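Local structure of amidase, hydantoinase/carbamoylase family (Paraburkholderia phymatum, 6C0D) at residues A[224-229]-A[245-250]; A[249-254]-A[314-319]. The protein probably hydrolyses N-carbamoyl-L-amino acids as a homodimeric, zinc-dependent amidase of the peptidase M20 family. All coordinates share one frame; numbering follows the deposited sequence. Where two conformers were deposited one is given.

Contact 1: A[224-229]-A[245-250]; sequences LRFIGQ and GAALVA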
# COMPACT_ATOMS: atom_id res chain seq x y z
N LEU A 224 8.55 -2.77 -9.74
CA LEU A 224 8.93 -4.16 -9.61
C LEU A 224 7.71 -4.92 -9.11
O LEU A 224 7.23 -4.64 -8.00
CB LEU A 224 10.12 -4.31 -8.68
CG LEU A 224 10.68 -5.71 -8.54
CD1 LEU A 224 11.18 -6.25 -9.87
CD2 LEU A 224 11.79 -5.60 -7.56
N ARG A 225 7.21 -5.84 -9.93
CA ARG A 225 6.02 -6.63 -9.62
C ARG A 225 6.42 -8.02 -9.19
O ARG A 225 7.38 -8.60 -9.72
CB ARG A 225 5.10 -6.74 -10.85
CG ARG A 225 4.45 -5.45 -11.30
CD ARG A 225 3.55 -5.72 -12.51
NE ARG A 225 2.93 -4.50 -13.02
CZ ARG A 225 2.47 -4.35 -14.26
NH1 ARG A 225 2.58 -5.35 -15.13
NH2 ARG A 225 1.92 -3.20 -14.64
N PHE A 226 5.66 -8.58 -8.25
CA PHE A 226 5.86 -9.93 -7.74
C PHE A 226 4.57 -10.69 -7.93
O PHE A 226 3.50 -10.20 -7.54
CB PHE A 226 6.29 -9.90 -6.27
CG PHE A 226 7.61 -9.24 -6.09
CD1 PHE A 226 7.70 -7.86 -6.00
CD2 PHE A 226 8.77 -10.00 -6.10
CE1 PHE A 226 8.94 -7.22 -5.87
CE2 PHE A 226 10.02 -9.37 -5.98
CZ PHE A 226 10.10 -7.98 -5.86
N ILE A 227 4.65 -11.86 -8.57
CA ILE A 227 3.46 -12.63 -8.91
C ILE A 227 3.57 -13.95 -8.18
O ILE A 227 4.41 -14.80 -8.53
CB ILE A 227 3.31 -12.85 -10.42
CG1 ILE A 227 3.19 -11.50 -11.16
CG2 ILE A 227 2.08 -13.69 -10.68
CD1 ILE A 227 4.52 -10.88 -11.54
N GLY A 228 2.74 -14.13 -7.16
CA GLY A 228 2.68 -15.36 -6.42
C GLY A 228 1.29 -15.96 -6.50
O GLY A 228 0.73 -16.07 -7.59
N GLN A 229 0.73 -16.36 -5.36
CA GLN A 229 -0.56 -17.03 -5.34
C GLN A 229 -1.34 -16.59 -4.10
O GLN A 229 -0.80 -16.61 -3.00
CB GLN A 229 -0.36 -18.54 -5.33
CG GLN A 229 -1.61 -19.36 -5.27
CD GLN A 229 -1.27 -20.83 -5.28
OE1 GLN A 229 -0.97 -21.39 -6.33
NE2 GLN A 229 -1.27 -21.45 -4.11
N GLY A 245 3.99 -10.59 -1.16
CA GLY A 245 4.50 -9.52 -0.31
C GLY A 245 5.77 -9.91 0.43
O GLY A 245 6.65 -9.09 0.65
N ALA A 246 5.86 -11.18 0.83
CA ALA A 246 7.09 -11.65 1.46
C ALA A 246 8.25 -11.64 0.47
O ALA A 246 9.38 -11.29 0.83
CB ALA A 246 6.91 -13.05 2.03
N ALA A 247 7.99 -12.04 -0.78
CA ALA A 247 9.01 -11.92 -1.82
C ALA A 247 9.45 -10.47 -1.99
O ALA A 247 10.65 -10.18 -2.04
CB ALA A 247 8.46 -12.47 -3.14
N LEU A 248 8.49 -9.55 -2.05
CA LEU A 248 8.83 -8.15 -2.25
C LEU A 248 9.77 -7.65 -1.16
O LEU A 248 10.76 -6.95 -1.43
CB LEU A 248 7.55 -7.31 -2.28
CG LEU A 248 7.67 -5.79 -2.50
CD1 LEU A 248 6.37 -5.25 -3.08
CD2 LEU A 248 7.98 -5.05 -1.18
N VAL A 249 9.44 -7.96 0.10
CA VAL A 249 10.23 -7.47 1.24
C VAL A 249 11.63 -8.07 1.21
O VAL A 249 12.63 -7.39 1.48
CB VAL A 249 9.48 -7.82 2.55
CG1 VAL A 249 10.42 -7.83 3.74
CG2 VAL A 249 8.32 -6.86 2.76
N ALA A 250 11.73 -9.36 0.89
CA ALA A 250 13.04 -9.99 0.77
C ALA A 250 13.85 -9.35 -0.35
O ALA A 250 15.06 -9.15 -0.24
CB ALA A 250 12.88 -11.49 0.50
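Phe226, near the end of strand 210-227, lays its ring flat against the backbone of helix 244-262 at Ala247 and Leu248. Leu248 CA stands almost over the middle of the ring, 3.8 Å from the Phe226 centroid and only 12° off the ring normal, which makes this a CH-pi contact with main chain rather than with a side-chain tip. The carbonyl carbon of Ala247 lies above the same face but nearer the rim. With CG anti to its carbonyl carbon (chi1 -64°), beside the backbone N, the Phe226 ring lies with one face toward the helix.

Two side chains meet the ring at neighbouring positions. The methyl of Ala247 reaches Phe226 CD2, its CB 3.9 Å away, while Leu248 CB approaches Phe226 CD1 at 3.8 Å. Leu248 carries CG anti to its backbone N (chi1 -179°), and its branch runs past the CD1-CE1 side of Phe226, CG lying 3.9 Å from Phe226 CE1, before going on to Ala288 and Leu290 of strand 283-296. The Phe226 and Leu248 side chains cross at about a right angle.

No hydrogen bond spans the contact, which is buried and apolar in its side-chain part; the short side chain of Ala247 probably helps the helix backbone come this close to the ring. This is helix-on-sheet packing of the alpha/beta lid domain of M20-family enzymes, away from the zinc site.

Contact 2: A[249-254]-A[314-319]; sequences VAFIAH and DEWNGQ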
# COMPACT_ATOMS: atom_id res chain seq x y z
N VAL A 249 9.44 -7.96 0.10
CA VAL A 249 10.23 -7.47 1.24
C VAL A 249 11.63 -8.07 1.21
O VAL A 249 12.63 -7.39 1.48
CB VAL A 249 9.48 -7.82 2.55
CG1 VAL A 249 10.42 -7.83 3.74
CG2 VAL A 249 8.32 -6.86 2.76
N ALA A 250 11.73 -9.36 0.89
CA ALA A 250 13.04 -9.99 0.77
C ALA A 250 13.85 -9.35 -0.35
O ALA A 250 15.06 -9.15 -0.24
CB ALA A 250 12.88 -11.49 0.50
N PHE A 251 13.18 -9.02 -1.45
CA PHE A 251 13.88 -8.44 -2.59
C PHE A 251 14.47 -7.08 -2.24
O PHE A 251 15.56 -6.74 -2.70
CB PHE A 251 12.94 -8.35 -3.78
CG PHE A 251 13.66 -8.16 -5.11
CD1 PHE A 251 13.92 -9.25 -5.93
CD2 PHE A 251 14.12 -6.92 -5.50
CE1 PHE A 251 14.60 -9.09 -7.16
CE2 PHE A 251 14.81 -6.76 -6.72
CZ PHE A 251 15.04 -7.84 -7.53
N ILE A 252 13.78 -6.30 -1.41
CA ILE A 252 14.31 -4.98 -1.06
C ILE A 252 15.66 -5.13 -0.38
O ILE A 252 16.58 -4.34 -0.62
CB ILE A 252 13.31 -4.20 -0.20
CG1 ILE A 252 12.11 -3.76 -1.06
CG2 ILE A 252 13.98 -2.94 0.43
CD1 ILE A 252 10.95 -3.09 -0.24
N ALA A 253 15.82 -6.16 0.46
CA ALA A 253 17.12 -6.35 1.10
C ALA A 253 18.20 -6.66 0.07
O ALA A 253 19.35 -6.24 0.24
CB ALA A 253 17.07 -7.47 2.16
N HIS A 254 17.86 -7.40 -0.99
CA HIS A 254 18.84 -7.61 -2.06
C HIS A 254 19.20 -6.30 -2.75
O HIS A 254 20.37 -6.10 -3.12
CB HIS A 254 18.31 -8.60 -3.09
CG HIS A 254 18.10 -9.98 -2.54
ND1 HIS A 254 17.23 -10.88 -3.11
CD2 HIS A 254 18.64 -10.60 -1.47
CE1 HIS A 254 17.23 -12.00 -2.41
NE2 HIS A 254 18.08 -11.86 -1.41
N ASP A 314 16.90 -11.36 -12.53
CA ASP A 314 17.22 -12.64 -13.17
C ASP A 314 17.65 -13.68 -12.15
O ASP A 314 17.27 -14.85 -12.25
CB ASP A 314 18.33 -12.45 -14.22
CG ASP A 314 17.87 -11.66 -15.43
OD1 ASP A 314 16.64 -11.52 -15.63
OD2 ASP A 314 18.73 -11.19 -16.20
N GLU A 315 18.45 -13.29 -11.16
CA GLU A 315 18.84 -14.23 -10.11
C GLU A 315 17.63 -14.68 -9.30
O GLU A 315 17.46 -15.88 -9.03
CB GLU A 315 19.86 -13.60 -9.17
CG GLU A 315 21.21 -13.32 -9.81
CD GLU A 315 22.03 -12.34 -8.99
OE1 GLU A 315 21.70 -12.15 -7.79
OE2 GLU A 315 22.99 -11.76 -9.53
N TRP A 316 16.78 -13.73 -8.90
CA TRP A 316 15.56 -14.08 -8.18
C TRP A 316 14.74 -15.11 -8.97
O TRP A 316 14.32 -16.14 -8.43
CB TRP A 316 14.73 -12.81 -7.90
CG TRP A 316 13.50 -13.13 -7.12
CD1 TRP A 316 12.29 -13.59 -7.61
CD2 TRP A 316 13.37 -13.10 -5.70
NE1 TRP A 316 11.41 -13.82 -6.56
CE2 TRP A 316 12.05 -13.53 -5.38
CE3 TRP A 316 14.23 -12.73 -4.66
CZ2 TRP A 316 11.59 -13.61 -4.07
CZ3 TRP A 316 13.77 -12.81 -3.35
CH2 TRP A 316 12.46 -13.25 -3.07
N ASN A 317 14.54 -14.85 -10.26
CA ASN A 317 13.71 -15.72 -11.08
C ASN A 317 14.34 -17.08 -11.36
O ASN A 317 13.65 -17.97 -11.87
CB ASN A 317 13.38 -15.00 -12.39
CG ASN A 317 12.32 -13.94 -12.18
OD1 ASN A 317 11.53 -14.06 -11.25
ND2 ASN A 317 12.31 -12.91 -13.00
N GLY A 318 15.61 -17.25 -11.06
CA GLY A 318 16.23 -18.55 -11.18
C GLY A 318 16.15 -19.36 -9.91
O GLY A 318 16.76 -20.43 -9.82
N GLN A 319 15.41 -18.88 -8.90
CA GLN A 319 15.45 -19.55 -7.61
C GLN A 319 14.08 -19.66 -6.94
O GLN A 319 13.79 -20.68 -6.31
CB GLN A 319 16.41 -18.79 -6.69
CG GLN A 319 16.45 -19.36 -5.28
CD GLN A 319 17.55 -18.73 -4.44
OE1 GLN A 319 18.53 -18.21 -4.97
NE2 GLN A 319 17.38 -18.76 -3.12
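Trp316, in the last turn of helix 299-317, reaches across to helix 244-262 and inserts its indole among Ala250, Phe251 and His254. With CG anti to the backbone N (chi1 -178°), the indole extends from its own helix and carries its six-membered ring to helix 244-262.

Phe251 meets it in an offset edge-to-face pair. The ring planes stand at 62° and the centroids lie 5.7 Å apart, with Phe251 CD1 above the indole face toward its rim, 3.7 Å from Trp316 CE3. The next atom of the phenyl edge, Phe251 CE1, is 3.8 Å from Trp316 CB, which sits in the plane of the phenyl ring; the edge therefore follows the indole back to the root of its side chain.

His254, three residues further along the helix and one turn beyond Ala250, takes a different attitude. Its imidazole and the indole six-membered ring meet rim to rim, planes at 57°, and neither covers the other; the closest atoms are His254 CE1 and Trp316 CZ3, 3.7 Å apart. Ala250 completes the helix side, its CB 4.0 Å from Trp316 CH2 at the far edge of the indole.

The polar corner of the indole is satisfied by a hydrogen bond from Trp316 NE1 to the carbonyl oxygen of Val322, and His320 stacks on the tryptophan. Phe251, His254 and Trp316 thus form an aromatic cluster between two helices, an interhelical packing within the lid domain of the M20 fold.

In the fold
Both contacts use helix 244-262, and their segments overlap at Val249 and Ala250, of which Ala250 takes part in contact 2. Contact 1 joins the helix to strand 210-227 and is fully buried; contact 2 joins its next turn to the end of helix 299-317 and is partly buried. Their chemistry differs accordingly: an aromatic face on helix backbone against the sheet, angled aromatic rings between the helices. They merge into one apolar layer, where Phe226 CZ packs 3.5 Å from Phe251 CB and Ala247 CB lies 3.5 Å from Trp316 CZ2. Val249 instead packs on Val249 of the second subunit, placing the same helix at the dimer interface.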